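Long-range contacts in cellulase (PDB 5E09), which hydrolyses internal beta-1,4-glucosidic bonds of cellulose, as a halophilic three-module glycoside hydrolase of family 5 that carries a family 46 carbohydrate-binding module: residues D456-M461 against Y484-V489; N446-A451 against K492-I497. All blocks are in the same frame, centred on the assembly; numbering follows the deposited sequence.

Interaction 1 (D456-M461 against Y484-V489); sequences DSVATM and YTFSPV
Met461 CB lies over one face of the Phe486 ring, 3.8 Å from the ring centroid and 16° off the normal. This is a CH-pi contact. Val458 CG1 and Thr460 CA approach the same ring obliquely, CG1 at 3.9 Å from CE2. The ring of Phe482 also meets that of Phe486 edge-to-face. The setting is the C-terminal, family 46 carbohydrate-binding module, whose antiparallel sheet curls over itself in the manner of a beta-sandwich. The axes of 458-461 and 486-489 run nearly antiparallel (157°) and come within 8.6 Å, with no hydrogen bond between the segments. The contact is packing of mostly apolar side chains, with the backbone of Thr460 and Met461 also against the ring.

Met461 is a selenomethionine. Its side chain runs past Phe486 in the opposite sense. SE sits 4.6 Å from the ring centroid, in an oblique Met-aromatic contact. The chain bends at chi3 (78°), which brings CE to 3.8 Å from Phe486 CD1. At the other end of the contact, Val458 packs on the proline ring, with its CB 3.6 Å from Pro488 CG. Phe516 also touches Val458, and Phe514 touches Met461.

Ala459 and Thr460 both face His515 and form a classic beta bulge. The bulge lies between Val458 and Met461, which both point to the opposing strand. Thr485 OG1 is hydrogen-bonded to Glu481 O. Across the contact OG1 meets only a methyl group, Met461 CE, at 4.2 Å.

Interaction 2 (N446-A451 against K492-I497); sequences NFAIPA and KGEIVI
Strands 447-451 and 494-497 run antiparallel at 160° as neighbours in the sheet, with their axes 4.4 Å apart at closest approach, and Ile449 and Ile495 form a hydrogen-bonded pair. Ile449 N gives to Ile495 O, and Ile495 N returns a bond to Ile449 O, each at 2.9 Å. Ile497 N bonds Phe447 O, and Ala451 N bonds Gly493 O. A water bridges Phe447 N and Ile497 O.

Phe447, Ile449, Ile495 and Ile497 share one face of the sheet. Phe447 and Ile497 lie side by side, with Ile497 CG1 at the edge of the ring, 3.8 Å from CD2. Ile449 CD1 touches the same CG1. Phe514, Tyr524 and Leu526 close over this face.

The other face holds Ala448, Pro450, Glu494 and Val496. Glu494 CG stands between its backbone N and carbonyl carbon (chi1 62°), and the extended chain beyond takes OE1 to 3.5 Å from Ala448 CB. Glu494 OE2 pairs with Lys492 NZ at 3.5 Å. Gly493 and Glu494 form a G1 beta bulge facing Val489. The two faces thus differ in chemistry: one is buried and apolar, while the other is partly exposed and carries a charged pair.

Interactions 1 and 2 lie in the same C-terminal, family 46 carbohydrate-binding module, their centres about 10 Å apart. They meet where strands 486-489 and 494-497 pair as neighbours: Val489 N to Glu494 O at 2.8 Å and Ser487 O to Val496 N at 2.9 Å are probable hydrogen bonds. Interaction 2 is pairing within the sheet, whereas interaction 1 packs side chains across its curled interior. Ile497 joins the two, since it also touches Phe486 and Met461. Strand 447-452 leads on to strand 458-465 in the chain. Ala459 O makes a weak hydrogen bond to Asn234 ND2 of the catalytic module, so interaction 1 borders that module.

Interaction 1 (D456-M461 against Y484-V489)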
loop_
_atom_site.group_PDB
_atom_site.type_symbol
_atom_site.label_atom_id
_atom_site.label_comp_id
_atom_site.label_asym_id
_atom_site.label_seq_id
_atom_site.Cartn_x
_atom_site.Cartn_y
_atom_site.Cartn_z
ATOM N N ASP A 456 8.447 -14.361 20.070
ATOM C CA ASP A 456 8.488 -12.910 19.917
ATOM C C ASP A 456 8.687 -12.535 18.444
ATOM O O ASP A 456 8.980 -13.398 17.620
ATOM C CB ASP A 456 9.601 -12.323 20.785
ATOM C CG ASP A 456 9.267 -10.944 21.305
ATOM O OD1 ASP A 456 8.390 -10.277 20.713
ATOM O OD2 ASP A 456 9.895 -10.527 22.302
ATOM N N SER A 457 8.518 -11.260 18.106
ATOM C CA SER A 457 8.683 -10.830 16.719
ATOM C C SER A 457 9.463 -9.520 16.617
ATOM O O SER A 457 9.271 -8.604 17.421
ATOM C CB SER A 457 7.318 -10.694 16.024
ATOM O OG SER A 457 6.463 -9.786 16.694
ATOM N N VAL A 458 10.355 -9.453 15.628
ATOM C CA VAL A 458 11.210 -8.289 15.436
ATOM C C VAL A 458 10.436 -7.114 14.855
ATOM O O VAL A 458 9.832 -7.213 13.785
ATOM C CB VAL A 458 12.400 -8.606 14.509
ATOM C CG1 VAL A 458 13.283 -7.387 14.349
ATOM C CG2 VAL A 458 13.202 -9.773 15.059
ATOM N N ALA A 459 10.458 -6.000 15.576
ATOM C CA ALA A 459 9.843 -4.766 15.109
ATOM C C ALA A 459 10.835 -4.002 14.244
ATOM O O ALA A 459 10.509 -3.583 13.132
ATOM C CB ALA A 459 9.387 -3.908 16.284
ATOM N N THR A 460 12.053 -3.833 14.754
ATOM C CA THR A 460 13.055 -3.082 14.004
ATOM C C THR A 460 14.472 -3.327 14.519
ATOM O O THR A 460 14.674 -4.131 15.417
ATOM C CB THR A 460 12.756 -1.569 14.031
ATOM O OG1 THR A 460 13.717 -0.878 13.224
ATOM C CG2 THR A 460 12.793 -1.029 15.457
HETATM N N MSE A 461 15.449 -2.643 13.928
HETATM C CA MSE A 461 16.860 -2.877 14.243
HETATM C C MSE A 461 17.668 -1.582 14.177
HETATM O O MSE A 461 17.606 -0.853 13.184
HETATM C CB MSE A 461 17.473 -3.914 13.283
HETATM C CG MSE A 461 18.963 -4.172 13.525
HETATM SE SE MSE A 461 19.919 -5.192 12.140
HETATM C CE MSE A 461 20.161 -3.802 10.803
ATOM N N TYR A 484 15.219 -4.441 3.859
ATOM C CA TYR A 484 16.115 -3.896 2.850
ATOM C C TYR A 484 17.471 -4.198 3.485
ATOM O O TYR A 484 18.377 -4.700 2.822
ATOM C CB TYR A 484 15.973 -2.398 2.568
ATOM C CG TYR A 484 17.066 -1.814 1.701
ATOM C CD1 TYR A 484 17.291 -2.287 0.413
ATOM C CD2 TYR A 484 17.858 -0.769 2.163
ATOM C CE1 TYR A 484 18.291 -1.745 -0.387
ATOM C CE2 TYR A 484 18.858 -0.223 1.374
ATOM C CZ TYR A 484 19.071 -0.714 0.100
ATOM O OH TYR A 484 20.067 -0.168 -0.686
ATOM N N THR A 485 17.595 -3.919 4.777
ATOM C CA THR A 485 18.864 -4.071 5.474
ATOM C C THR A 485 18.942 -5.355 6.298
ATOM O O THR A 485 20.032 -5.859 6.568
ATOM C CB THR A 485 19.118 -2.877 6.404
ATOM O OG1 THR A 485 18.044 -2.780 7.350
ATOM C CG2 THR A 485 19.206 -1.583 5.598
ATOM N N PHE A 486 17.789 -5.876 6.706
ATOM C CA PHE A 486 17.749 -7.070 7.541
ATOM C C PHE A 486 16.414 -7.764 7.375
ATOM O O PHE A 486 15.454 -7.156 6.920
ATOM C CB PHE A 486 17.977 -6.720 9.012
ATOM C CG PHE A 486 16.805 -6.035 9.661
ATOM C CD1 PHE A 486 16.642 -4.664 9.553
ATOM C CD2 PHE A 486 15.869 -6.763 10.383
ATOM C CE1 PHE A 486 15.561 -4.027 10.152
ATOM C CE2 PHE A 486 14.787 -6.137 10.979
ATOM C CZ PHE A 486 14.633 -4.765 10.866
ATOM N N SER A 487 16.338 -9.031 7.761
ATOM C CA SER A 487 15.091 -9.764 7.595
ATOM C C SER A 487 14.943 -10.910 8.593
ATOM O O SER A 487 15.744 -11.841 8.602
ATOM C CB SER A 487 14.992 -10.300 6.165
ATOM O OG SER A 487 13.661 -10.670 5.858
ATOM N N PRO A 488 13.923 -10.831 9.456
ATOM C CA PRO A 488 13.577 -11.979 10.297
ATOM C C PRO A 488 13.004 -13.115 9.455
ATOM O O PRO A 488 11.998 -12.922 8.769
ATOM C CB PRO A 488 12.514 -11.424 11.248
ATOM C CG PRO A 488 12.642 -9.939 11.164
ATOM C CD PRO A 488 13.142 -9.634 9.795
ATOM N N VAL A 489 13.656 -14.270 9.494
ATOM C CA VAL A 489 13.155 -15.483 8.860
ATOM C C VAL A 489 12.771 -16.471 9.961
ATOM O O VAL A 489 13.631 -17.187 10.508
ATOM C CB VAL A 489 14.202 -16.119 7.912
ATOM C CG1 VAL A 489 13.534 -17.113 6.975
ATOM C CG2 VAL A 489 14.939 -15.045 7.122
#

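Interaction 2 (N446-A451 against K492-I497)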
loop_
_atom_site.group_PDB
_atom_site.type_symbol
_atom_site.label_atom_id
_atom_site.label_comp_id
_atom_site.label_asym_id
_atom_site.label_seq_id
_atom_site.Cartn_x
_atom_site.Cartn_y
_atom_site.Cartn_z
ATOM N N ASN A 446 26.169 -13.663 2.515
ATOM C CA ASN A 446 25.430 -14.813 3.027
ATOM C C ASN A 446 25.347 -14.828 4.555
ATOM O O ASN A 446 25.553 -15.865 5.187
ATOM C CB ASN A 446 26.075 -16.106 2.529
ATOM C CG ASN A 446 25.169 -17.307 2.683
ATOM O OD1 ASN A 446 23.946 -17.182 2.636
ATOM N ND2 ASN A 446 25.765 -18.480 2.874
ATOM N N PHE A 447 25.037 -13.681 5.148
ATOM C CA PHE A 447 25.095 -13.556 6.598
ATOM C C PHE A 447 23.729 -13.676 7.276
ATOM O O PHE A 447 22.785 -12.951 6.957
ATOM C CB PHE A 447 25.751 -12.232 6.990
ATOM C CG PHE A 447 26.179 -12.183 8.426
ATOM C CD1 PHE A 447 27.414 -12.680 8.809
ATOM C CD2 PHE A 447 25.338 -11.659 9.397
ATOM C CE1 PHE A 447 27.809 -12.651 10.138
ATOM C CE2 PHE A 447 25.723 -11.623 10.722
ATOM C CZ PHE A 447 26.961 -12.117 11.095
ATOM N N ALA A 448 23.642 -14.601 8.221
ATOM C CA ALA A 448 22.440 -14.764 9.020
ATOM C C ALA A 448 22.785 -15.126 10.462
ATOM O O ALA A 448 23.553 -16.049 10.715
ATOM C CB ALA A 448 21.534 -15.825 8.410
ATOM N N ILE A 449 22.210 -14.382 11.398
ATOM C CA ILE A 449 22.329 -14.665 12.820
ATOM C C ILE A 449 21.330 -15.722 13.252
ATOM O O ILE A 449 20.127 -15.511 13.135
ATOM C CB ILE A 449 22.087 -13.400 13.650
ATOM C CG1 ILE A 449 22.996 -12.269 13.164
ATOM C CG2 ILE A 449 22.271 -13.693 15.136
ATOM C CD1 ILE A 449 22.541 -10.891 13.587
ATOM N N PRO A 450 21.817 -16.870 13.743
ATOM C CA PRO A 450 20.896 -17.864 14.304
ATOM C C PRO A 450 20.086 -17.247 15.437
ATOM O O PRO A 450 20.645 -16.587 16.314
ATOM C CB PRO A 450 21.828 -18.968 14.811
ATOM C CG PRO A 450 23.068 -18.824 13.986
ATOM C CD PRO A 450 23.214 -17.343 13.742
ATOM N N ALA A 451 18.776 -17.438 15.402
ATOM C CA ALA A 451 17.893 -16.731 16.316
ATOM C C ALA A 451 16.904 -17.657 17.001
ATOM O O ALA A 451 16.280 -18.503 16.363
ATOM C CB ALA A 451 17.146 -15.637 15.574
ATOM N N LYS A 492 13.000 -20.349 9.516
ATOM C CA LYS A 492 14.361 -20.869 9.472
ATOM C C LYS A 492 15.140 -20.476 10.728
ATOM O O LYS A 492 16.338 -20.750 10.838
ATOM C CB LYS A 492 15.083 -20.385 8.210
ATOM C CG LYS A 492 14.504 -20.963 6.922
ATOM C CD LYS A 492 15.535 -21.035 5.804
ATOM C CE LYS A 492 15.982 -19.653 5.365
ATOM N NZ LYS A 492 16.995 -19.729 4.275
ATOM N N GLY A 493 14.445 -19.846 11.673
ATOM C CA GLY A 493 15.041 -19.432 12.930
ATOM C C GLY A 493 16.300 -18.602 12.772
ATOM O O GLY A 493 17.334 -18.921 13.367
ATOM N N GLU A 494 16.231 -17.540 11.970
ATOM C CA GLU A 494 17.413 -16.702 11.770
ATOM C C GLU A 494 17.052 -15.268 11.411
ATOM O O GLU A 494 15.933 -14.992 11.010
ATOM C CB GLU A 494 18.305 -17.296 10.676
ATOM C CG GLU A 494 17.627 -17.366 9.309
ATOM C CD GLU A 494 18.481 -18.046 8.251
ATOM O OE1 GLU A 494 19.503 -18.676 8.605
ATOM O OE2 GLU A 494 18.126 -17.946 7.056
ATOM N N ILE A 495 18.006 -14.360 11.576
ATOM C CA ILE A 495 17.864 -12.999 11.080
ATOM C C ILE A 495 18.939 -12.730 10.038
ATOM O O ILE A 495 20.128 -12.731 10.345
ATOM C CB ILE A 495 17.971 -11.946 12.200
ATOM C CG1 ILE A 495 16.874 -12.156 13.245
ATOM C CG2 ILE A 495 17.870 -10.550 11.609
ATOM C CD1 ILE A 495 16.992 -11.236 14.445
ATOM N N VAL A 496 18.518 -12.507 8.800
ATOM C CA VAL A 496 19.446 -12.232 7.712
ATOM C C VAL A 496 19.912 -10.780 7.750
ATOM O O VAL A 496 19.106 -9.875 7.946
ATOM C CB VAL A 496 18.796 -12.522 6.337
ATOM C CG1 VAL A 496 19.724 -12.109 5.200
ATOM C CG2 VAL A 496 18.421 -13.990 6.224
ATOM N N ILE A 497 21.212 -10.562 7.587
ATOM C CA ILE A 497 21.733 -9.218 7.360
ATOM C C ILE A 497 22.201 -9.132 5.906
ATOM O O ILE A 497 23.080 -9.888 5.485
ATOM C CB ILE A 497 22.883 -8.875 8.314
ATOM C CG1 ILE A 497 22.495 -9.199 9.759
ATOM C CG2 ILE A 497 23.245 -7.404 8.193
ATOM C CD1 ILE A 497 21.404 -8.289 10.316
HETATM O O HOH W 1 24.094 -11.223 3.542
#